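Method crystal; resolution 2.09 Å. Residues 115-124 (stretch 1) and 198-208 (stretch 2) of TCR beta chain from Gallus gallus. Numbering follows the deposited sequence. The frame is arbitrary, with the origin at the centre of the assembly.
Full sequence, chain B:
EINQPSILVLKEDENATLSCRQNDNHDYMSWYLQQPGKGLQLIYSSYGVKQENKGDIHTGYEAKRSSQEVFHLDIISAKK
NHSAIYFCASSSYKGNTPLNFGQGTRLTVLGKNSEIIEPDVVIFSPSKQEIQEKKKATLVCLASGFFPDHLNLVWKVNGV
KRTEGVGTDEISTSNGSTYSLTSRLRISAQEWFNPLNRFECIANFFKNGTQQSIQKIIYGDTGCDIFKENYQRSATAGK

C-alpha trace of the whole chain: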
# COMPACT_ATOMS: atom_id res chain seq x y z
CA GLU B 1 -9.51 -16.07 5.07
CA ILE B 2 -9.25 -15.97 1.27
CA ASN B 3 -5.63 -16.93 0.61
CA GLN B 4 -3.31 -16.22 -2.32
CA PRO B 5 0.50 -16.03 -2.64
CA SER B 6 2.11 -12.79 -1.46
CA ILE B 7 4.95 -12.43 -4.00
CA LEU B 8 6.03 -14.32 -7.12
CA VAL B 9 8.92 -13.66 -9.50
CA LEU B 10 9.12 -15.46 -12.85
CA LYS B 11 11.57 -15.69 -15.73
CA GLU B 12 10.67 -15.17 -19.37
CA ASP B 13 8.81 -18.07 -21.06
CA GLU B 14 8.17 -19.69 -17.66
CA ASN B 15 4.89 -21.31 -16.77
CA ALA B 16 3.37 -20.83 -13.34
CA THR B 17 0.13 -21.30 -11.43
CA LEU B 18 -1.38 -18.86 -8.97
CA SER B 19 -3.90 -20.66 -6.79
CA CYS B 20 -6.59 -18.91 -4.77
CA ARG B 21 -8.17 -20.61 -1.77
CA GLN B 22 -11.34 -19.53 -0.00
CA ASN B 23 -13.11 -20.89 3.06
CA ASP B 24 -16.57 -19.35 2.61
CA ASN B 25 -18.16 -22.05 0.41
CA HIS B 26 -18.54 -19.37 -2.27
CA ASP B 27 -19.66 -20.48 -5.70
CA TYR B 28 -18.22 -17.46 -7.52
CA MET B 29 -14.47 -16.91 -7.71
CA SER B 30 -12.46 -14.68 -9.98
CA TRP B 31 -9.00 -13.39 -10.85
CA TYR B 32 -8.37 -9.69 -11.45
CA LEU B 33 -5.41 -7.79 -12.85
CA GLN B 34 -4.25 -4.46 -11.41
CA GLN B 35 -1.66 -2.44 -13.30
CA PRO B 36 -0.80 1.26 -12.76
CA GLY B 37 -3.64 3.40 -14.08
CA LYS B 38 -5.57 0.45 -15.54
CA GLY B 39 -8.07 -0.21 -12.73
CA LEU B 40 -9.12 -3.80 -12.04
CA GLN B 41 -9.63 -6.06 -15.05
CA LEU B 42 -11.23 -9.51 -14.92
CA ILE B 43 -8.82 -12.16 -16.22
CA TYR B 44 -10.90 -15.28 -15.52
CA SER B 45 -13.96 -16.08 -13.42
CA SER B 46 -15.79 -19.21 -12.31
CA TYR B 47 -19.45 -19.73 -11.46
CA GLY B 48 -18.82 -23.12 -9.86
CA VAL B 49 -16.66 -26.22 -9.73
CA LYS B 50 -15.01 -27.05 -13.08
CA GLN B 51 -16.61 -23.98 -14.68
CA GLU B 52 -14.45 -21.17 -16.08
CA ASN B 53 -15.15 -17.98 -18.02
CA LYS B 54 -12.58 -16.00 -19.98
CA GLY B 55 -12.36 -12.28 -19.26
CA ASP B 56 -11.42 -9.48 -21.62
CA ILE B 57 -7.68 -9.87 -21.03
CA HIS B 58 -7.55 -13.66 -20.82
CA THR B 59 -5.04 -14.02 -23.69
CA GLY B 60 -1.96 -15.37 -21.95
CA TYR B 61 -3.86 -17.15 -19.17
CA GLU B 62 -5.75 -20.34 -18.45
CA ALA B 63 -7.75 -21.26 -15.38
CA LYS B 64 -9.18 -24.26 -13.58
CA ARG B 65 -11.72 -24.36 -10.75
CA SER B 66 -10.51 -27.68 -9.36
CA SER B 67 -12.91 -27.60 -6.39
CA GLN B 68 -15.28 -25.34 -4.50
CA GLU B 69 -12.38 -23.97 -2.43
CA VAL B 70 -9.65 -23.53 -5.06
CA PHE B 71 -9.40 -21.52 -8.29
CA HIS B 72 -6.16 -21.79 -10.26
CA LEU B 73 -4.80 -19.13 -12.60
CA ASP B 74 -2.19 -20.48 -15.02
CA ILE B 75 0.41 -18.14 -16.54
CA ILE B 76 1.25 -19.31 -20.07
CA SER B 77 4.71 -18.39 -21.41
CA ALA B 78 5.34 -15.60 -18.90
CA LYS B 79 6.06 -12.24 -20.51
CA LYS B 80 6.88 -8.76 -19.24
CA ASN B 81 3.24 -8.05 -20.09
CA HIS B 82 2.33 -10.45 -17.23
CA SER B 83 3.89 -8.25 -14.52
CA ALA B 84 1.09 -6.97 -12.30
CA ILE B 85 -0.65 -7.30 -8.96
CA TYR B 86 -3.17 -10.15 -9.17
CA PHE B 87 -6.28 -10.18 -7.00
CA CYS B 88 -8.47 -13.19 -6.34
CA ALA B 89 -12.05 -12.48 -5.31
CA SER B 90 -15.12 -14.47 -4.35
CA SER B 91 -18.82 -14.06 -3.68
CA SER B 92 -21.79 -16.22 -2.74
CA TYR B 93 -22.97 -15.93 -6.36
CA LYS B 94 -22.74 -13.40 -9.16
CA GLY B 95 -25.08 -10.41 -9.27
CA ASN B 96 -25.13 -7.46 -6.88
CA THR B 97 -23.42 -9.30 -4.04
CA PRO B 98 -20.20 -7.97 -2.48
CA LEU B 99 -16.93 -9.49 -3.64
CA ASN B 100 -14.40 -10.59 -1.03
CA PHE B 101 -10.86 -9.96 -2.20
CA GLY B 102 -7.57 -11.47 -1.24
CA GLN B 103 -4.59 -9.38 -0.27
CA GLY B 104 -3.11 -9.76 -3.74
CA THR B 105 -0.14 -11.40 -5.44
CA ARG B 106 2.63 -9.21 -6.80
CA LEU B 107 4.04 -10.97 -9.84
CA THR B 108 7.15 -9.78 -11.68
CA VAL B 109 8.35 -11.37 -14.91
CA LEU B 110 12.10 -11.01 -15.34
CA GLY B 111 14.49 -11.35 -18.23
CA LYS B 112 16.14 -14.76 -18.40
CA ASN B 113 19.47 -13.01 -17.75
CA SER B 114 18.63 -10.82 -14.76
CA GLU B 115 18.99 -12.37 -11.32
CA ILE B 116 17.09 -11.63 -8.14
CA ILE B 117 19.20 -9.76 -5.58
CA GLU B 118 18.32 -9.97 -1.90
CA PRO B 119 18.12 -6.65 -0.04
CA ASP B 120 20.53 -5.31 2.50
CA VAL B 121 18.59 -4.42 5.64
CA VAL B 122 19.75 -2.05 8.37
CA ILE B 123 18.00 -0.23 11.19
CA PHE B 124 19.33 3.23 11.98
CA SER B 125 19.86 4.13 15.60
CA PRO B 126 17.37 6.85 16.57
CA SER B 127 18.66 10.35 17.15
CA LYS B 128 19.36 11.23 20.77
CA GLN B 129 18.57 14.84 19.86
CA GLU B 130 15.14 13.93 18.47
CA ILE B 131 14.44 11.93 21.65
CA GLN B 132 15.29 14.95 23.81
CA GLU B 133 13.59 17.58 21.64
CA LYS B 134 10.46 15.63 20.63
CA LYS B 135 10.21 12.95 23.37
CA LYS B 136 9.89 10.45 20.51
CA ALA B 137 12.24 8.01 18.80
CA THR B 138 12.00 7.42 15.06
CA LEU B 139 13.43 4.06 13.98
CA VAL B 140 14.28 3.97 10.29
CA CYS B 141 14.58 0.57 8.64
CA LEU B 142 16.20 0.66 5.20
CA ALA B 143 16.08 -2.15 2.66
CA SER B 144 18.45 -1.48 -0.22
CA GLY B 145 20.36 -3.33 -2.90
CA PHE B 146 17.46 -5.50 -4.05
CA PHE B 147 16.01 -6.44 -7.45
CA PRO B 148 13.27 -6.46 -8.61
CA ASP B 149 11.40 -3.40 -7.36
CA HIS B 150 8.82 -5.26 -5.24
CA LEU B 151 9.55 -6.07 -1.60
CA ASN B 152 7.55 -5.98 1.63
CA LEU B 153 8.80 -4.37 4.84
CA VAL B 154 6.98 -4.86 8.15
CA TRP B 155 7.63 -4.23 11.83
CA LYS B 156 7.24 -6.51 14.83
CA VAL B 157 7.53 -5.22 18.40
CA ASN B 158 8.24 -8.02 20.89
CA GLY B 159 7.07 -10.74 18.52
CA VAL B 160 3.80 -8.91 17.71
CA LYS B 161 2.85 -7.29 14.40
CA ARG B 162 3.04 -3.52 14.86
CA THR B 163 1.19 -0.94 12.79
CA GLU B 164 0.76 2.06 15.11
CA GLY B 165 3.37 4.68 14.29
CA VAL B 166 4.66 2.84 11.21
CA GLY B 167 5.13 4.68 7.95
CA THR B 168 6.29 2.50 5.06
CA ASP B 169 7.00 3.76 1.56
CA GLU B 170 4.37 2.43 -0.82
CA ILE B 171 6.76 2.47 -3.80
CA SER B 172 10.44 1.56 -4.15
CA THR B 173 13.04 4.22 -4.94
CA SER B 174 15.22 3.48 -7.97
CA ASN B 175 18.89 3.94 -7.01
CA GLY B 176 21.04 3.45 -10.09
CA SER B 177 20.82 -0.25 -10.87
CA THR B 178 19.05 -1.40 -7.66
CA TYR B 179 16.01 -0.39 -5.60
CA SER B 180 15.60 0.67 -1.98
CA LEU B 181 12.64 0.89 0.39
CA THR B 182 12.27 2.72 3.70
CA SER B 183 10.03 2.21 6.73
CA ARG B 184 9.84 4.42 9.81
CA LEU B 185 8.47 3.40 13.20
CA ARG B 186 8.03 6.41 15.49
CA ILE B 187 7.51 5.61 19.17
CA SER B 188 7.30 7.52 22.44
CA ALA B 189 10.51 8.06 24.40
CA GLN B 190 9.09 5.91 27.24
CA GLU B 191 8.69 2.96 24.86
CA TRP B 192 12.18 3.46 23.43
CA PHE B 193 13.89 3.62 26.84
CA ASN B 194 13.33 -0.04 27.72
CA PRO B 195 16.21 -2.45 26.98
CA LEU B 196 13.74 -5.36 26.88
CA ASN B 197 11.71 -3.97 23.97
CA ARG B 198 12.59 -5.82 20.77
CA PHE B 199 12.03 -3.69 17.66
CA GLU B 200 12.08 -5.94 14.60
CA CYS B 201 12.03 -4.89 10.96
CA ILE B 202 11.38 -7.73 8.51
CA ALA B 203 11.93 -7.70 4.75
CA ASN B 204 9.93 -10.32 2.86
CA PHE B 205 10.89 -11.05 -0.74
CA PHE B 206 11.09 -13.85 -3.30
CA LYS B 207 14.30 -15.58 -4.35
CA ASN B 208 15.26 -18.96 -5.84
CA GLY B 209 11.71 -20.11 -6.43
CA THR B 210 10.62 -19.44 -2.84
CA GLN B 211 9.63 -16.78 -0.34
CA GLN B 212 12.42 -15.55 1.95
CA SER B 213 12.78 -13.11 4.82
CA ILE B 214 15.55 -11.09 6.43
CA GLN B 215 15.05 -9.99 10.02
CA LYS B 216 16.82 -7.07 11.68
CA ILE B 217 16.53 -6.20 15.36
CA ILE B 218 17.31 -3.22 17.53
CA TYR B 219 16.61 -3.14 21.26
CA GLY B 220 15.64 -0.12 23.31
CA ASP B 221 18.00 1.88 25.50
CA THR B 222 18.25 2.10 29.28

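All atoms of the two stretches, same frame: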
# COMPACT_ATOMS: atom_id res chain seq x y z
N GLU B 115 19.18 -11.60 -12.54
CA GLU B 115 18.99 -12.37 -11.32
C GLU B 115 18.28 -11.55 -10.26
O GLU B 115 18.27 -10.32 -10.29
CB GLU B 115 20.33 -12.88 -10.79
CG GLU B 115 20.61 -14.32 -11.19
CD GLU B 115 21.29 -15.11 -10.09
OE1 GLU B 115 20.80 -16.21 -9.76
OE2 GLU B 115 22.32 -14.63 -9.56
N ILE B 116 17.69 -12.26 -9.30
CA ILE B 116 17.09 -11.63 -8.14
C ILE B 116 18.18 -11.36 -7.11
O ILE B 116 18.98 -12.25 -6.80
CB ILE B 116 15.99 -12.53 -7.54
CG1 ILE B 116 14.83 -12.70 -8.53
CG2 ILE B 116 15.50 -11.98 -6.21
CD1 ILE B 116 13.97 -13.91 -8.25
N ILE B 117 18.22 -10.14 -6.59
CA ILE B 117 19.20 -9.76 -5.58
C ILE B 117 18.46 -9.50 -4.28
O ILE B 117 17.53 -8.69 -4.23
CB ILE B 117 20.01 -8.53 -6.02
CG1 ILE B 117 20.60 -8.76 -7.41
CG2 ILE B 117 21.11 -8.25 -5.01
CD1 ILE B 117 20.83 -7.48 -8.18
N GLU B 118 18.88 -10.20 -3.22
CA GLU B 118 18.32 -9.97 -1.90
C GLU B 118 18.67 -8.57 -1.41
O GLU B 118 19.69 -8.00 -1.80
CB GLU B 118 18.82 -11.01 -0.91
CG GLU B 118 20.33 -11.04 -0.71
CD GLU B 118 20.78 -12.15 0.23
OE1 GLU B 118 21.23 -11.84 1.35
OE2 GLU B 118 20.67 -13.33 -0.16
N PRO B 119 17.82 -7.98 -0.57
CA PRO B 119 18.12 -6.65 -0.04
C PRO B 119 19.16 -6.70 1.07
O PRO B 119 19.36 -7.71 1.74
CB PRO B 119 16.77 -6.19 0.52
CG PRO B 119 16.15 -7.48 0.99
CD PRO B 119 16.53 -8.49 -0.07
N ASP B 120 19.82 -5.56 1.26
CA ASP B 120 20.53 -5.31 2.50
C ASP B 120 19.57 -4.57 3.42
O ASP B 120 18.84 -3.68 2.98
CB ASP B 120 21.78 -4.46 2.26
CG ASP B 120 22.83 -5.18 1.44
OD1 ASP B 120 23.49 -6.09 1.99
OD2 ASP B 120 23.01 -4.83 0.25
N VAL B 121 19.58 -4.94 4.69
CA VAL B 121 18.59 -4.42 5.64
C VAL B 121 19.34 -3.93 6.87
O VAL B 121 20.04 -4.70 7.52
CB VAL B 121 17.56 -5.49 6.03
CG1 VAL B 121 16.49 -4.87 6.93
CG2 VAL B 121 16.92 -6.12 4.80
N VAL B 122 19.18 -2.64 7.17
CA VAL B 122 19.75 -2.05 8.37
C VAL B 122 18.66 -1.25 9.08
O VAL B 122 17.74 -0.73 8.45
CB VAL B 122 20.96 -1.14 8.04
CG1 VAL B 122 22.03 -1.93 7.30
CG2 VAL B 122 20.53 0.06 7.22
N ILE B 123 18.76 -1.18 10.40
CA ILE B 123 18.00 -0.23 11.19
C ILE B 123 18.96 0.86 11.64
O ILE B 123 20.05 0.57 12.13
CB ILE B 123 17.32 -0.90 12.40
CG1 ILE B 123 16.34 -1.98 11.92
CG2 ILE B 123 16.61 0.14 13.25
CD1 ILE B 123 15.66 -2.72 13.05
N PHE B 124 18.53 2.11 11.51
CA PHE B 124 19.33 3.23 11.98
C PHE B 124 19.01 3.50 13.44
O PHE B 124 17.84 3.47 13.85
CB PHE B 124 19.08 4.46 11.11
CG PHE B 124 19.72 4.38 9.75
CD1 PHE B 124 20.98 4.90 9.53
CD2 PHE B 124 19.06 3.76 8.71
CE1 PHE B 124 21.57 4.82 8.29
CE2 PHE B 124 19.65 3.67 7.45
CZ PHE B 124 20.91 4.20 7.25
N ARG B 198 11.95 -5.29 21.97
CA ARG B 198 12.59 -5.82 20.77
C ARG B 198 11.89 -5.22 19.55
O ARG B 198 10.73 -5.55 19.28
CB ARG B 198 12.55 -7.34 20.76
CG ARG B 198 12.89 -7.98 19.43
CD ARG B 198 13.37 -9.41 19.65
NE ARG B 198 12.27 -10.36 19.64
CZ ARG B 198 11.58 -10.71 20.72
NH1 ARG B 198 10.58 -11.58 20.62
NH2 ARG B 198 11.88 -10.20 21.91
N PHE B 199 12.60 -4.37 18.81
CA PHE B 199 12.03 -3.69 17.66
C PHE B 199 12.58 -4.36 16.41
O PHE B 199 13.78 -4.30 16.13
CB PHE B 199 12.36 -2.20 17.67
CG PHE B 199 11.85 -1.48 18.88
CD1 PHE B 199 10.52 -1.09 18.97
CD2 PHE B 199 12.70 -1.20 19.94
CE1 PHE B 199 10.06 -0.43 20.10
CE2 PHE B 199 12.24 -0.55 21.06
CZ PHE B 199 10.92 -0.16 21.14
N GLU B 200 11.70 -5.03 15.67
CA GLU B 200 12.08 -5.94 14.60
C GLU B 200 11.51 -5.44 13.28
O GLU B 200 10.30 -5.26 13.14
CB GLU B 200 11.57 -7.35 14.92
CG GLU B 200 11.72 -8.36 13.80
CD GLU B 200 11.48 -9.78 14.30
OE1 GLU B 200 11.78 -10.73 13.55
OE2 GLU B 200 11.00 -9.93 15.44
N CYS B 201 12.40 -5.23 12.32
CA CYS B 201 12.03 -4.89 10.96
C CYS B 201 12.30 -6.11 10.09
O CYS B 201 13.41 -6.65 10.11
CB CYS B 201 12.82 -3.69 10.45
SG CYS B 201 12.54 -3.35 8.69
N ILE B 202 11.30 -6.52 9.31
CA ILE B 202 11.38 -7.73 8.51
C ILE B 202 11.20 -7.36 7.04
O ILE B 202 10.25 -6.65 6.69
CB ILE B 202 10.33 -8.77 8.93
CG1 ILE B 202 10.52 -9.15 10.40
CG2 ILE B 202 10.37 -10.00 8.03
CD1 ILE B 202 9.21 -9.40 11.12
N ALA B 203 12.07 -7.88 6.19
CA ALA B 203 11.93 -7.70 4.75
C ALA B 203 11.57 -9.04 4.14
O ALA B 203 12.34 -10.00 4.24
CB ALA B 203 13.22 -7.15 4.14
N ASN B 204 10.40 -9.11 3.52
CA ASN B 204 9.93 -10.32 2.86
C ASN B 204 10.07 -10.13 1.36
O ASN B 204 9.67 -9.10 0.81
CB ASN B 204 8.48 -10.63 3.25
CG ASN B 204 8.31 -10.79 4.75
OD1 ASN B 204 8.89 -11.68 5.36
ND2 ASN B 204 7.51 -9.92 5.35
N PHE B 205 10.63 -11.13 0.69
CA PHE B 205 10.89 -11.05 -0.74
C PHE B 205 10.83 -12.46 -1.32
O PHE B 205 10.50 -13.42 -0.62
CB PHE B 205 12.23 -10.34 -1.01
CG PHE B 205 13.41 -10.97 -0.32
CD1 PHE B 205 13.73 -10.62 0.98
CD2 PHE B 205 14.19 -11.90 -0.98
CE1 PHE B 205 14.82 -11.20 1.61
CE2 PHE B 205 15.28 -12.48 -0.35
CZ PHE B 205 15.60 -12.13 0.95
N PHE B 206 11.16 -12.58 -2.60
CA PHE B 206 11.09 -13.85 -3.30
C PHE B 206 12.41 -14.09 -4.01
O PHE B 206 12.87 -13.23 -4.77
CB PHE B 206 9.93 -13.85 -4.31
CG PHE B 206 9.72 -15.17 -4.99
CD1 PHE B 206 10.38 -15.47 -6.17
CD2 PHE B 206 8.83 -16.10 -4.47
CE1 PHE B 206 10.17 -16.68 -6.81
CE2 PHE B 206 8.62 -17.31 -5.10
CZ PHE B 206 9.29 -17.60 -6.27
N LYS B 207 13.02 -15.24 -3.76
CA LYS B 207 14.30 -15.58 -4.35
C LYS B 207 14.40 -17.10 -4.49
O LYS B 207 13.95 -17.83 -3.61
CB LYS B 207 15.46 -15.04 -3.50
CG LYS B 207 16.84 -15.21 -4.10
CD LYS B 207 17.91 -14.97 -3.04
CE LYS B 207 19.29 -14.78 -3.65
NZ LYS B 207 20.29 -14.39 -2.62
N ASN B 208 15.01 -17.54 -5.58
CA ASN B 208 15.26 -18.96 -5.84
C ASN B 208 13.98 -19.79 -5.71
O ASN B 208 13.93 -20.80 -5.02
CB ASN B 208 16.35 -19.50 -4.91
CG ASN B 208 17.73 -19.01 -5.29
OD1 ASN B 208 18.09 -18.98 -6.47
ND2 ASN B 208 18.52 -18.63 -4.29

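The one polar link between the two stretches is a salt bridge between an exposed glutamate and a partly exposed lysine. Lys-207 NZ lies 2.7 Å from Glu-118 OE2 and donates a hydrogen bond to it, so charge attraction and hydrogen bonding coincide. The lysine's CA-to-CB bond points sideways to stretch 1, yet all four of its chi angles are t, and this fully extended chain carries the ammonium group across to the carboxylate. Glu-118 meets it with chi1 p and chi2 t from a CA-to-CB bond directed toward stretch 2. Two long side chains suit a bridge between backbones not hydrogen-bonded to each other.

Over the strands the spacing accounts for this absence. Strands 120-124 and 198-207 run nearly antiparallel, at 159°, but their axes come no closer than 8.5 Å, and the CA atoms of Val-121 and Ala-203 are 7.5 Å apart. The strands therefore pack through side chains; the two stretches together, including the segment before strand 120-124, bury 539 Å².

The aliphatic stem of the lysine also contributes to packing: Ile-116 CG2 is 4.1 Å from Lys-207 CB. The same CG2 methyl comes within 3.2 Å of Phe-206 O, a tight van der Waals contact. Ile-116, with chi1 m and chi2 t, also places CD1 4.4 Å from Phe-206 CD1, at the edge of that ring and near its plane. Phe-206 takes part although its CA-to-CB bond points away from stretch 1.

Phe-205, by contrast, points toward stretch 1, with chi1 p. Pro-119 CD sits over one face of its ring, 3.7 Å from the centroid and only 15° off the normal, which defines a CH-pi contact. Proline CD, bonded to nitrogen, carries somewhat polarised hydrogens well suited to an aromatic face. Glu-118 CB adds a contact of 3.9 Å to Phe-205 CE2, so the methylene of a charged residue also packs against the ring.

Farther along, alternation sets the pattern. Val-121 and Ile-123 point toward stretch 2 while Val-122 points away; Cys-201 and Ala-203 point toward stretch 1 while Ile-202 and Asn-204 point away. The small methyl of Ala-203 receives both Pro-119 CG, at 4.3 Å from CB, and Val-121 CG2, at 3.9 Å from CB. Ile-123, chi1 m and chi2 t, extends CD1 to 4.0 Å from Cys-201 CB and 3.9 Å from Phe-199 O. Pro-119, Val-121, Ile-123, Ala-203 and Phe-205 are buried, and their apolar side chains need no polar partner there. Cys-201, also buried, is covalently bonded elsewhere in the structure.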